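PDB 3CNL: ribosome biogenesis GTPase A, which is a circularly permuted GTPase that binds GTP, probably hydrolyses it, and is probably required for a late step of 50S ribosomal subunit assembly. Local coordinates for residues Thr114-Leu119 and Asp150-Leu155; Ile137-Phe140 and Val146-Leu149; Val25-Asp30 and Thr37-Val42. All blocks are in the same frame, centred on the assembly; numbering follows the deposited sequence.

How the contacts relate
All three contacts are built on the one mixed sheet of the GTPase domain, and contact 1 lies between the others. Contacts 1 and 2 share strand 147-154, their centres about 10 Å apart; Asp150 N and Gln138 O, 2.8 Å apart, probably form a hydrogen bond that carries the hairpin of contact 2 into the turn of contact 1. Contact 3, centred about 13 Å from contact 1, meets it where Ile115 CD1 packs on Val28 CG1 at 3.7 Å and where Leu155 reaches the 37-42 loop. Contacts 2 and 3 do not touch. Contact 1 binds the nucleotide directly, whereas the side chains of Val28 and Phe140 lie about 6 and 13 Å from it.

Contact 1. Residues Thr114-Leu119 and Asp150-Leu155; sequences TIINKL and DTPGIL. With GNP (phosphoaminophosphonic acid-guanylate ester), chain B.
Thr114, the first residue of helix segment Thr114-Leu119, faces the nucleotide and grips a single oxygen of the alpha-phosphate twice: its N donates to GNP O1A at 3.0 Å and its OG1 does so at 2.6 Å. The hydroxyl stands beside its own backbone N (chi1 -59°), which lets both donors converge on that oxygen. Two residues on, Ile116 is the residue through which the helix meets Asp150-Leu155, and it sends out both branches. CG2 rests against the backbone, 3.6 Å from Asp150 O, while the longer branch runs out extended (chi2 169°) and lays CD1 against the Pro152 ring, 3.5 Å from CD. No hydrogen bond crosses here; the joint is small, 126 Å², and made by van der Waals packing. Farther along, Lys118 NZ turns to the carbonyls of His82 and Glu85, and Leu119 meets helix 87-94. The sequence Asp-Thr-Pro-Gly of 150-153 is the G3 (DxxG) motif of GTPases, and Gly153 is part of the GTP site. Just beyond it, Ile154 CG1 approaches gamma-phosphate oxygen O1G of GNP to 3.8 Å. Pro152 also touches Lys112 of the P-loop, so the motif packs against the start of the same helix. Helix 112-120 rests with Ile116 and Leu119 on Phe140 of strand 139-141, and Gly153 joins strand 101-106 through backbone bonds.

Contact 2. Residues Ile137-Phe140 and Val146-Leu149; sequences IQWF and VKIL
Trp139 and Phe140 pair with Leu149 and Ile148 across an antiparallel beta hairpin at the margin of the sheet, where strand 139-141 is the outermost strand. Phe140 and Ile148 form the hydrogen-bonded pair: Phe140 N donates to Ile148 O at 2.9 Å, and Ile148 N returns a nearly straight bond (175°) to Phe140 O at 2.8 Å. Trp139 and Leu149 are the neighbouring non-hydrogen-bonded pair, their CA atoms 4.5 Å apart. The indole is sandwiched between two side chains of the partner strand. Leu149 CD2 sits over the centre of its six-membered ring at 3.7 Å, a CH-pi contact almost on the ring normal, and Lys147 crosses the opposite face at about a right angle, its CD above the plane toward the rim and its CB 3.5 Å from Trp139 CE3. That same Leu149 methyl also meets Ile137 CG2 at 3.7 Å, so it is wedged between indole and isoleucine. Phe140 takes the sterically tight rotamer with CG between N and the carbonyl carbon (chi1 66°), which turns its ring over the partner strand; Ile148 CB then lies over one face, 4.0 Å from the Phe140 ring centroid. The two sides of the hairpin meet different surroundings. Helix 112-120 covers the side of Phe140 and Ile148, Ile116 and Leu119 packing on Phe140 and Leu119 also on Ile148, while Trp139 makes a cation-pi contact with Arg101 and joins Leu149 against Val22. Backbone bonds of Lys147 and Leu149 to Val102 pair strand 147-154 with its parallel neighbour, strand 101-106, on the side away from strand 139-141.

Contact 3. Residues Val25-Asp30 and Thr37-Val42; sequences VVEVRD and TSAYGV
Strand Val25-Asp30 and the irregular segment Thr37-Val42 come within 5.2 Å between the CA atoms of Arg29 and Thr37, then spread to 7.1 Å between those of Glu27 and Ala39. A water spans the gap, donating to both Val28 O and Thr37 O. Glu27 stretches out fully (CG anti to the backbone N, chi1 -172°), so that OE1 receives Ala39 N at 2.6 Å. Its OE2 takes Arg29 NH2 in a salt bridge of 2.8 Å; the nitrogen stands above the carboxylate plane, while OE2 lies close to the guanidinium plane. Ser38 CB lies over the centre of one guanidinium face, 3.6 Å from Arg29 CZ, and NH1 goes to Pro34 O. Shortening Arg29 to an alanine would probably leave Glu27 OE2 without its salt-bridge partner and remove the flat group on which Ser38 CB rests. Thr37 OG1 accepts Asp30 N at 3.0 Å and gives its own proton to Ala33 O. The strand lies between strands 48-54 and 101-106 in the parallel part of the P-loop GTPase sheet; Val28 O bonds Thr110 OG1, and Asp30 packs on Lys55, both residues of the GTP-binding site.

Contact 1. Residues Thr114-Leu119 and Asp150-Leu155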
loop_
_atom_site.group_PDB
_atom_site.type_symbol
_atom_site.label_atom_id
_atom_site.label_comp_id
_atom_site.label_asym_id
_atom_site.label_seq_id
_atom_site.Cartn_x
_atom_site.Cartn_y
_atom_site.Cartn_z
ATOM N N THR A 114 -11.089 1.381 -3.143
ATOM C CA THR A 114 -11.519 2.645 -2.597
ATOM C C THR A 114 -11.351 3.782 -3.611
ATOM O O THR A 114 -12.262 4.594 -3.796
ATOM C CB THR A 114 -10.769 2.918 -1.270
ATOM O OG1 THR A 114 -11.051 1.841 -0.356
ATOM C CG2 THR A 114 -11.191 4.264 -0.642
ATOM N N ILE A 115 -10.203 3.836 -4.274
ATOM C CA ILE A 115 -9.961 4.827 -5.334
ATOM C C ILE A 115 -10.947 4.700 -6.514
ATOM O O ILE A 115 -11.510 5.702 -6.972
ATOM C CB ILE A 115 -8.479 4.801 -5.787
ATOM C CG1 ILE A 115 -7.602 5.360 -4.656
ATOM C CG2 ILE A 115 -8.252 5.588 -7.098
ATOM C CD1 ILE A 115 -6.124 5.206 -4.870
ATOM N N ILE A 116 -11.163 3.478 -6.990
ATOM C CA ILE A 116 -12.143 3.228 -8.056
ATOM C C ILE A 116 -13.543 3.670 -7.650
ATOM O O ILE A 116 -14.250 4.305 -8.442
ATOM C CB ILE A 116 -12.131 1.742 -8.502
ATOM C CG1 ILE A 116 -10.798 1.422 -9.172
ATOM C CG2 ILE A 116 -13.284 1.431 -9.471
ATOM C CD1 ILE A 116 -10.591 -0.034 -9.396
ATOM N N ASN A 117 -13.937 3.351 -6.420
ATOM C CA ASN A 117 -15.250 3.748 -5.936
ATOM C C ASN A 117 -15.444 5.260 -5.963
ATOM O O ASN A 117 -16.492 5.737 -6.400
ATOM C CB ASN A 117 -15.511 3.190 -4.541
ATOM C CG ASN A 117 -15.667 1.685 -4.533
ATOM O OD1 ASN A 117 -15.713 1.030 -5.586
ATOM N ND2 ASN A 117 -15.744 1.118 -3.331
ATOM N N LYS A 118 -14.433 6.007 -5.515
ATOM C CA LYS A 118 -14.438 7.468 -5.580
ATOM C C LYS A 118 -14.546 7.960 -7.026
ATOM O O LYS A 118 -15.432 8.754 -7.357
ATOM C CB LYS A 118 -13.176 8.040 -4.932
ATOM C CG LYS A 118 -13.271 9.522 -4.574
ATOM C CD LYS A 118 -11.921 10.080 -4.121
ATOM C CE LYS A 118 -11.494 9.532 -2.780
ATOM N NZ LYS A 118 -10.375 10.328 -2.227
ATOM N N LEU A 119 -13.648 7.471 -7.880
ATOM C CA LEU A 119 -13.649 7.790 -9.316
ATOM C C LEU A 119 -14.989 7.491 -10.011
ATOM O O LEU A 119 -15.481 8.300 -10.805
ATOM C CB LEU A 119 -12.524 7.027 -10.022
ATOM C CG LEU A 119 -11.164 7.660 -10.336
ATOM C CD1 LEU A 119 -10.780 8.784 -9.389
ATOM C CD2 LEU A 119 -10.091 6.589 -10.382
ATOM N N ASP A 150 -12.964 -0.827 -14.329
ATOM C CA ASP A 150 -13.643 -0.821 -13.038
ATOM C C ASP A 150 -13.078 -1.840 -12.039
ATOM O O ASP A 150 -13.552 -1.911 -10.898
ATOM C CB ASP A 150 -15.178 -0.970 -13.186
ATOM C CG ASP A 150 -15.600 -2.350 -13.651
ATOM O OD1 ASP A 150 -14.748 -3.171 -14.077
ATOM O OD2 ASP A 150 -16.815 -2.626 -13.614
ATOM N N THR A 151 -12.097 -2.633 -12.479
ATOM C CA THR A 151 -11.392 -3.571 -11.594
ATOM C C THR A 151 -9.879 -3.339 -11.607
ATOM O O THR A 151 -9.271 -3.213 -12.679
ATOM C CB THR A 151 -11.712 -5.064 -11.904
ATOM O OG1 THR A 151 -10.967 -5.516 -13.046
ATOM C CG2 THR A 151 -13.174 -5.251 -12.176
ATOM N N PRO A 152 -9.256 -3.309 -10.410
ATOM C CA PRO A 152 -7.821 -3.088 -10.365
ATOM C C PRO A 152 -7.042 -4.353 -10.697
ATOM O O PRO A 152 -7.562 -5.461 -10.549
ATOM C CB PRO A 152 -7.578 -2.683 -8.906
ATOM C CG PRO A 152 -8.625 -3.374 -8.154
ATOM C CD PRO A 152 -9.832 -3.469 -9.063
ATOM N N GLY A 153 -5.815 -4.185 -11.161
ATOM C CA GLY A 153 -4.887 -5.294 -11.255
ATOM C C GLY A 153 -4.185 -5.422 -9.906
ATOM O O GLY A 153 -3.766 -4.420 -9.310
ATOM N N ILE A 154 -4.068 -6.643 -9.407
ATOM C CA ILE A 154 -3.426 -6.861 -8.114
ATOM C C ILE A 154 -2.068 -7.509 -8.366
ATOM O O ILE A 154 -1.983 -8.556 -9.006
ATOM C CB ILE A 154 -4.303 -7.735 -7.195
ATOM C CG1 ILE A 154 -5.680 -7.090 -7.014
ATOM C CG2 ILE A 154 -3.612 -7.985 -5.848
ATOM C CD1 ILE A 154 -6.741 -8.008 -6.429
ATOM N N LEU A 155 -1.012 -6.870 -7.867
ATOM C CA LEU A 155 0.344 -7.361 -8.046
ATOM C C LEU A 155 0.863 -8.131 -6.829
ATOM O O LEU A 155 0.951 -7.593 -5.727
ATOM C CB LEU A 155 1.278 -6.193 -8.376
ATOM C CG LEU A 155 2.667 -6.443 -8.978
ATOM C CD1 LEU A 155 3.771 -6.431 -7.928
ATOM C CD2 LEU A 155 2.738 -7.705 -9.865
HETATM P PG GNP B . -6.888 -5.469 -2.274
HETATM O O1G GNP B . -6.306 -5.410 -3.668
HETATM O O2G GNP B . -5.975 -6.191 -1.300
HETATM O O3G GNP B . -8.299 -6.038 -2.366
HETATM N N3B GNP B . -7.191 -4.097 -1.540
HETATM P PB GNP B . -7.296 -2.652 -2.163
HETATM O O1B GNP B . -5.980 -2.246 -2.742
HETATM O O2B GNP B . -8.459 -2.632 -3.099
HETATM O O3A GNP B . -7.599 -1.734 -0.962
HETATM P PA GNP B . -8.964 -1.266 -0.369
HETATM O O1A GNP B . -9.471 -0.090 -1.095
HETATM O O2A GNP B . -9.906 -2.380 -0.179
HETATM O "O5'" GNP B . -8.554 -0.722 1.031
HETATM C "C5'" GNP B . -7.860 -1.524 1.998
HETATM C "C4'" GNP B . -8.056 -0.885 3.369
HETATM O "O4'" GNP B . -7.426 0.426 3.439
HETATM C "C3'" GNP B . -9.492 -0.635 3.796
HETATM O "O3'" GNP B . -9.582 -0.847 5.197
HETATM C "C2'" GNP B . -9.680 0.839 3.474
HETATM O "O2'" GNP B . -10.702 1.394 4.269
HETATM C "C1'" GNP B . -8.327 1.424 3.860
HETATM N N9 GNP B . -7.942 2.627 3.126
HETATM C C8 GNP B . -8.007 2.805 1.759
HETATM N N7 GNP B . -7.562 3.979 1.379
HETATM C C5 GNP B . -7.191 4.609 2.586
HETATM C C6 GNP B . -6.635 5.893 2.841
HETATM O O6 GNP B . -6.354 6.789 2.024
HETATM N N1 GNP B . -6.397 6.111 4.210
HETATM C C2 GNP B . -6.665 5.196 5.215
HETATM N N2 GNP B . -6.381 5.566 6.482
HETATM N N3 GNP B . -7.171 3.994 4.994
HETATM C C4 GNP B . -7.414 3.775 3.665
#

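Contact 2. Residues Ile137-Phe140 and Val146-Leu149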
loop_
_atom_site.group_PDB
_atom_site.type_symbol
_atom_site.label_atom_id
_atom_site.label_comp_id
_atom_site.label_asym_id
_atom_site.label_seq_id
_atom_site.Cartn_x
_atom_site.Cartn_y
_atom_site.Cartn_z
ATOM N N ILE A 137 -13.805 -7.432 -17.707
ATOM C CA ILE A 137 -13.622 -6.131 -17.080
ATOM C C ILE A 137 -14.415 -5.052 -17.843
ATOM O O ILE A 137 -14.423 -5.033 -19.068
ATOM C CB ILE A 137 -12.120 -5.743 -17.004
ATOM C CG1 ILE A 137 -11.214 -6.980 -16.883
ATOM C CG2 ILE A 137 -11.873 -4.769 -15.842
ATOM C CD1 ILE A 137 -10.916 -7.716 -18.228
ATOM N N GLN A 138 -15.096 -4.176 -17.108
ATOM C CA GLN A 138 -15.886 -3.103 -17.705
ATOM C C GLN A 138 -15.212 -1.750 -17.496
ATOM O O GLN A 138 -14.490 -1.539 -16.518
ATOM C CB GLN A 138 -17.310 -3.081 -17.127
ATOM C CG GLN A 138 -18.170 -4.300 -17.504
ATOM C CD GLN A 138 -18.583 -4.305 -18.968
ATOM O OE1 GLN A 138 -17.983 -4.998 -19.802
ATOM N NE2 GLN A 138 -19.607 -3.520 -19.291
ATOM N N TRP A 139 -15.444 -0.834 -18.423
ATOM C CA TRP A 139 -15.015 0.537 -18.233
ATOM C C TRP A 139 -16.112 1.343 -17.556
ATOM O O TRP A 139 -17.310 1.011 -17.663
ATOM C CB TRP A 139 -14.698 1.201 -19.566
ATOM C CG TRP A 139 -13.732 0.463 -20.402
ATOM C CD1 TRP A 139 -14.021 -0.487 -21.334
ATOM C CD2 TRP A 139 -12.310 0.614 -20.404
ATOM N NE1 TRP A 139 -12.863 -0.942 -21.918
ATOM C CE2 TRP A 139 -11.798 -0.280 -21.365
ATOM C CE3 TRP A 139 -11.418 1.422 -19.687
ATOM C CZ2 TRP A 139 -10.430 -0.389 -21.632
ATOM C CZ3 TRP A 139 -10.068 1.318 -19.950
ATOM C CH2 TRP A 139 -9.580 0.413 -20.912
ATOM N N PHE A 140 -15.694 2.384 -16.848
ATOM C CA PHE A 140 -16.557 3.518 -16.577
ATOM C C PHE A 140 -15.858 4.738 -17.157
ATOM O O PHE A 140 -14.639 4.730 -17.344
ATOM C CB PHE A 140 -16.914 3.676 -15.091
ATOM C CG PHE A 140 -15.745 4.009 -14.187
ATOM C CD1 PHE A 140 -14.939 3.000 -13.675
ATOM C CD2 PHE A 140 -15.500 5.332 -13.796
ATOM C CE1 PHE A 140 -13.865 3.301 -12.828
ATOM C CE2 PHE A 140 -14.438 5.652 -12.950
ATOM C CZ PHE A 140 -13.619 4.630 -12.466
ATOM N N VAL A 146 -12.652 10.291 -20.469
ATOM C CA VAL A 146 -11.603 9.316 -20.099
ATOM C C VAL A 146 -12.157 8.007 -19.514
ATOM O O VAL A 146 -13.112 8.018 -18.721
ATOM C CB VAL A 146 -10.337 9.886 -19.328
ATOM C CG1 VAL A 146 -10.344 11.379 -19.151
ATOM C CG2 VAL A 146 -10.020 9.090 -18.032
ATOM N N LYS A 147 -11.596 6.887 -19.962
ATOM C CA LYS A 147 -12.092 5.573 -19.574
ATOM C C LYS A 147 -11.223 4.967 -18.472
ATOM O O LYS A 147 -9.996 4.965 -18.585
ATOM C CB LYS A 147 -12.089 4.642 -20.788
ATOM C CG LYS A 147 -13.291 4.806 -21.696
ATOM C CD LYS A 147 -13.208 3.856 -22.858
ATOM C CE LYS A 147 -14.406 4.010 -23.765
ATOM N NZ LYS A 147 -14.413 5.356 -24.414
ATOM N N ILE A 148 -11.860 4.468 -17.409
ATOM C CA ILE A 148 -11.138 3.745 -16.343
ATOM C C ILE A 148 -11.703 2.325 -16.131
ATOM O O ILE A 148 -12.912 2.174 -15.959
ATOM C CB ILE A 148 -11.077 4.589 -15.025
ATOM C CG1 ILE A 148 -10.465 5.973 -15.333
ATOM C CG2 ILE A 148 -10.224 3.870 -13.941
ATOM C CD1 ILE A 148 -10.811 7.075 -14.344
ATOM N N LEU A 149 -10.846 1.295 -16.206
ATOM C CA LEU A 149 -11.247 -0.091 -15.889
ATOM C C LEU A 149 -11.804 -0.189 -14.481
ATOM O O LEU A 149 -11.184 0.301 -13.540
ATOM C CB LEU A 149 -10.073 -1.063 -16.038
ATOM C CG LEU A 149 -9.626 -1.405 -17.460
ATOM C CD1 LEU A 149 -8.339 -2.190 -17.460
ATOM C CD2 LEU A 149 -10.717 -2.183 -18.200
#

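Contact 3. Residues Val25-Asp30 and Thr37-Val42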
loop_
_atom_site.group_PDB
_atom_site.type_symbol
_atom_site.label_atom_id
_atom_site.label_comp_id
_atom_site.label_asym_id
_atom_site.label_seq_id
_atom_site.Cartn_x
_atom_site.Cartn_y
_atom_site.Cartn_z
ATOM N N VAL A 25 -1.487 3.958 -16.603
ATOM C CA VAL A 25 -1.410 3.149 -15.384
ATOM C C VAL A 25 -1.280 4.068 -14.164
ATOM O O VAL A 25 -0.362 4.901 -14.103
ATOM C CB VAL A 25 -0.139 2.222 -15.404
ATOM C CG1 VAL A 25 0.069 1.527 -14.055
ATOM C CG2 VAL A 25 -0.259 1.175 -16.499
ATOM N N VAL A 26 -2.205 3.900 -13.213
ATOM C CA VAL A 26 -2.110 4.520 -11.888
ATOM C C VAL A 26 -1.628 3.444 -10.907
ATOM O O VAL A 26 -2.341 2.466 -10.601
ATOM C CB VAL A 26 -3.458 5.128 -11.439
ATOM C CG1 VAL A 26 -3.348 5.718 -10.017
ATOM C CG2 VAL A 26 -3.926 6.206 -12.432
ATOM N N GLU A 27 -0.385 3.606 -10.477
ATOM C CA GLU A 27 0.230 2.698 -9.522
ATOM C C GLU A 27 -0.098 3.183 -8.106
ATOM O O GLU A 27 0.381 4.230 -7.649
ATOM C CB GLU A 27 1.730 2.634 -9.795
ATOM C CG GLU A 27 2.497 1.601 -9.009
ATOM C CD GLU A 27 3.996 1.746 -9.221
ATOM O OE1 GLU A 27 4.718 0.769 -9.012
ATOM O OE2 GLU A 27 4.466 2.855 -9.578
ATOM N N VAL A 28 -0.946 2.420 -7.429
ATOM C CA VAL A 28 -1.388 2.764 -6.083
ATOM C C VAL A 28 -0.435 2.141 -5.039
ATOM O O VAL A 28 -0.439 0.917 -4.805
ATOM C CB VAL A 28 -2.867 2.389 -5.850
ATOM C CG1 VAL A 28 -3.337 2.778 -4.409
ATOM C CG2 VAL A 28 -3.772 3.035 -6.913
ATOM N N ARG A 29 0.371 3.014 -4.432
ATOM C CA ARG A 29 1.353 2.641 -3.426
ATOM C C ARG A 29 0.893 3.191 -2.089
ATOM O O ARG A 29 0.056 4.083 -2.057
ATOM C CB ARG A 29 2.707 3.257 -3.772
ATOM C CG ARG A 29 3.264 2.893 -5.174
ATOM C CD ARG A 29 4.734 3.227 -5.232
ATOM N NE ARG A 29 5.251 3.106 -6.582
ATOM C CZ ARG A 29 6.518 3.273 -6.933
ATOM N NH1 ARG A 29 7.443 3.565 -6.021
ATOM N NH2 ARG A 29 6.863 3.134 -8.207
ATOM N N ASP A 30 1.435 2.658 -1.001
ATOM C CA ASP A 30 1.220 3.197 0.346
ATOM C C ASP A 30 2.355 4.211 0.550
ATOM O O ASP A 30 3.517 3.884 0.334
ATOM C CB ASP A 30 1.252 2.051 1.388
ATOM C CG ASP A 30 0.796 2.490 2.783
ATOM O OD1 ASP A 30 1.294 3.513 3.271
ATOM O OD2 ASP A 30 -0.043 1.800 3.415
ATOM N N THR A 37 5.979 -1.040 -1.568
ATOM C CA THR A 37 4.689 -1.184 -2.263
ATOM C C THR A 37 4.721 -0.776 -3.756
ATOM O O THR A 37 3.675 -0.579 -4.374
ATOM C CB THR A 37 3.538 -0.421 -1.544
ATOM O OG1 THR A 37 3.853 0.977 -1.463
ATOM C CG2 THR A 37 3.295 -1.000 -0.124
ATOM N N SER A 38 5.919 -0.687 -4.320
ATOM C CA SER A 38 6.091 -0.382 -5.732
ATOM C C SER A 38 5.718 -1.616 -6.520
ATOM O O SER A 38 5.853 -2.736 -6.016
ATOM C CB SER A 38 7.544 -0.031 -6.014
ATOM O OG SER A 38 8.332 -1.199 -6.052
ATOM N N ALA A 39 5.274 -1.438 -7.761
ATOM C CA ALA A 39 4.859 -2.585 -8.574
ATOM C C ALA A 39 6.034 -3.171 -9.349
ATOM O O ALA A 39 5.966 -3.336 -10.570
ATOM C CB ALA A 39 3.716 -2.196 -9.518
ATOM N N TYR A 40 7.119 -3.461 -8.637
ATOM C CA TYR A 40 8.308 -4.085 -9.208
ATOM C C TYR A 40 7.930 -5.454 -9.770
ATOM O O TYR A 40 7.175 -6.203 -9.146
ATOM C CB TYR A 40 9.364 -4.243 -8.121
ATOM C CG TYR A 40 10.798 -4.097 -8.576
ATOM C CD1 TYR A 40 11.499 -2.909 -8.347
ATOM C CD2 TYR A 40 11.471 -5.147 -9.197
ATOM C CE1 TYR A 40 12.837 -2.762 -8.740
ATOM C CE2 TYR A 40 12.806 -5.011 -9.599
ATOM C CZ TYR A 40 13.484 -3.812 -9.367
ATOM O OH TYR A 40 14.806 -3.661 -9.759
ATOM N N GLY A 41 8.435 -5.767 -10.961
ATOM C CA GLY A 41 8.126 -7.035 -11.609
ATOM C C GLY A 41 7.391 -6.843 -12.918
ATOM O O GLY A 41 7.700 -7.513 -13.909
ATOM N N VAL A 42 6.423 -5.928 -12.927
ATOM C CA VAL A 42 5.605 -5.678 -14.116
ATOM C C VAL A 42 6.106 -4.439 -14.884
ATOM O O VAL A 42 6.491 -3.434 -14.289
ATOM C CB VAL A 42 4.065 -5.665 -13.784
ATOM C CG1 VAL A 42 3.787 -5.050 -12.428
ATOM C CG2 VAL A 42 3.241 -4.985 -14.870
HETATM O O HOH W 1 1.311 -1.077 -5.144
#